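Immune protein (Enterobacter cloacae, PDB 6D7Y) probably acts as the immunity protein of a contact-dependent growth inhibition system, binding the toxic C-terminal tip of CdiA and protecting the cell from it. Local coordinates at residues Y118-S123 against E129-G134. Sequence-based numbering, arbitrary orientation. Where two conformers were deposited one is given.
Sequences YMNGIS and ENFYGG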
loop_
_atom_site.group_PDB
_atom_site.type_symbol
_atom_site.label_atom_id
_atom_site.label_comp_id
_atom_site.label_asym_id
_atom_site.label_seq_id
_atom_site.Cartn_x
_atom_site.Cartn_y
_atom_site.Cartn_z
ATOM N N TYR B 118 7.138 6.877 7.983
ATOM C CA TYR B 118 7.197 5.421 7.938
ATOM C C TYR B 118 7.817 4.883 6.650
ATOM O O TYR B 118 8.735 4.057 6.694
ATOM C CB TYR B 118 5.798 4.808 8.131
ATOM C CG TYR B 118 5.788 3.324 7.850
ATOM C CD1 TYR B 118 6.467 2.443 8.683
ATOM C CD2 TYR B 118 5.122 2.805 6.748
ATOM C CE1 TYR B 118 6.493 1.084 8.427
ATOM C CE2 TYR B 118 5.134 1.444 6.485
ATOM C CZ TYR B 118 5.821 0.590 7.330
ATOM O OH TYR B 118 5.857 -0.764 7.086
HETATM N N MSE B 119 7.337 5.375 5.513
HETATM C CA MSE B 119 7.808 4.922 4.190
HETATM C C MSE B 119 9.229 5.321 3.949
HETATM O O MSE B 119 10.030 4.521 3.458
HETATM C CB MSE B 119 6.888 5.484 3.092
HETATM C CG MSE B 119 5.503 4.859 3.195
HETATM SE SE MSE B 119 4.185 5.867 2.127
HETATM C CE MSE B 119 4.012 4.505 0.723
ATOM N N ASN B 120 9.567 6.558 4.293
ATOM C CA ASN B 120 10.946 7.034 4.111
ATOM C C ASN B 120 11.894 6.164 4.938
ATOM O O ASN B 120 12.992 5.828 4.499
ATOM C CB ASN B 120 11.090 8.479 4.561
ATOM C CG ASN B 120 12.470 9.030 4.286
ATOM O OD1 ASN B 120 12.925 9.052 3.144
ATOM N ND2 ASN B 120 13.128 9.503 5.324
ATOM N N GLY B 121 11.443 5.810 6.136
ATOM C CA GLY B 121 12.215 4.983 7.042
ATOM C C GLY B 121 12.536 3.593 6.528
ATOM O O GLY B 121 13.545 3.031 6.915
ATOM N N ILE B 122 11.678 3.034 5.671
ATOM C CA ILE B 122 11.904 1.692 5.108
ATOM C C ILE B 122 12.295 1.690 3.617
ATOM O O ILE B 122 12.432 0.617 3.012
ATOM C CB ILE B 122 10.681 0.754 5.337
ATOM C CG1 ILE B 122 9.454 1.170 4.506
ATOM C CG2 ILE B 122 10.333 0.708 6.823
ATOM C CD1 ILE B 122 8.301 0.200 4.598
ATOM N N SER B 123 12.483 2.874 3.037
ATOM C CA SER B 123 12.846 2.976 1.619
ATOM C C SER B 123 14.193 2.313 1.318
ATOM O O SER B 123 14.338 1.631 0.303
ATOM C CB SER B 123 12.846 4.438 1.173
ATOM O OG SER B 123 13.685 5.225 1.991
ATOM N N GLU B 129 11.026 2.483 -6.007
ATOM C CA GLU B 129 11.445 3.704 -6.745
ATOM C C GLU B 129 10.911 5.031 -6.180
ATOM O O GLU B 129 11.645 6.004 -6.083
ATOM C CB GLU B 129 11.089 3.592 -8.233
ATOM C CG GLU B 129 11.781 2.433 -8.938
ATOM C CD GLU B 129 11.515 2.390 -10.441
ATOM O OE1 GLU B 129 12.013 1.448 -11.097
ATOM O OE2 GLU B 129 10.814 3.290 -10.971
ATOM N N ASN B 130 9.628 5.076 -5.833
ATOM C CA ASN B 130 9.040 6.283 -5.275
ATOM C C ASN B 130 7.956 5.892 -4.304
ATOM O O ASN B 130 7.475 4.763 -4.344
ATOM C CB ASN B 130 8.352 7.115 -6.363
ATOM C CG ASN B 130 9.310 7.711 -7.349
ATOM O OD1 ASN B 130 10.192 8.490 -6.991
ATOM N ND2 ASN B 130 9.105 7.399 -8.613
ATOM N N PHE B 131 7.628 6.824 -3.422
ATOM C CA PHE B 131 6.516 6.648 -2.467
ATOM C C PHE B 131 5.779 7.986 -2.426
ATOM O O PHE B 131 6.402 9.049 -2.504
ATOM C CB PHE B 131 6.979 6.121 -1.107
ATOM C CG PHE B 131 8.016 6.952 -0.412
ATOM C CD1 PHE B 131 9.366 6.828 -0.743
ATOM C CD2 PHE B 131 7.680 7.796 0.636
ATOM C CE1 PHE B 131 10.333 7.571 -0.078
ATOM C CE2 PHE B 131 8.647 8.540 1.298
ATOM C CZ PHE B 131 9.974 8.432 0.937
ATOM N N TYR B 132 4.453 7.962 -2.331
ATOM C CA TYR B 132 3.690 9.203 -2.341
ATOM C C TYR B 132 2.338 8.929 -1.791
ATOM O O TYR B 132 1.965 7.766 -1.661
ATOM C CB TYR B 132 3.604 9.852 -3.743
ATOM C CG TYR B 132 3.248 8.931 -4.899
ATOM C CD1 TYR B 132 1.931 8.680 -5.236
ATOM C CD2 TYR B 132 4.241 8.315 -5.658
ATOM C CE1 TYR B 132 1.603 7.856 -6.295
ATOM C CE2 TYR B 132 3.926 7.491 -6.731
ATOM C CZ TYR B 132 2.598 7.249 -7.031
ATOM O OH TYR B 132 2.247 6.429 -8.078
ATOM N N GLY B 133 1.646 10.001 -1.429
ATOM C CA GLY B 133 0.323 9.879 -0.836
ATOM C C GLY B 133 -0.542 11.064 -1.180
ATOM O O GLY B 133 -0.069 12.192 -1.291
ATOM N N GLY B 134 -1.842 10.810 -1.303
ATOM C CA GLY B 134 -2.749 11.867 -1.655
ATOM C C GLY B 134 -4.196 11.445 -1.676
ATOM O O GLY B 134 -4.532 10.297 -1.320
#
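Phe-131 stands up from strand 130-135 and lays its ring against helix 105-126, between Met-119 and Asn-120. The short axes of helix 118-123 and strand 130-134 are antiparallel, at 174°. They come within 9.3 Å. The side chain of Met-119, a selenomethionine here, reaches toward the strand while that of Phe-131 reaches toward the helix, and they pass alongside each other. The Met-119 CB touches the ring at CD2 of Phe-131, 3.5 Å away. Beyond CB the chain bends at its last torsion, which turns the terminal methyl down to the root of the phenylalanine. There CE of Met-119 lies 3.8 Å from CB of Phe-131. The selenium makes an oblique Met-aromatic contact, 5.5 Å from the ring centroid. The carbonyl carbon of Met-119 lies above one ring face, nearer its border than its centre.

At the far end of the ring, CZ of Phe-131 meets the helix backbone, 3.6 Å from CA of Asn-120. The Asn-120 CG is anti to its own N (chi1 -176°), and this brings OD1 within 3.7 Å of the same CZ. The amide and ring planes are 35° apart. CB of Ser-123 lies obliquely off CE1 of Phe-131, a looser approach in the conformer modelled. In that conformer OG of Ser-123 donates to O of Asn-120 within the helix.

Phe-146 touches both Met-119 and Phe-131, and Val-7 and Phe-9 also meet Met-119. The contact thus packs the helix on the antiparallel sheet, beside strands 3-10 and 144-147. Its chemistry is mainly apolar: shape and dispersion join helix to strand, with the amide of Asn-120 at the exposed border.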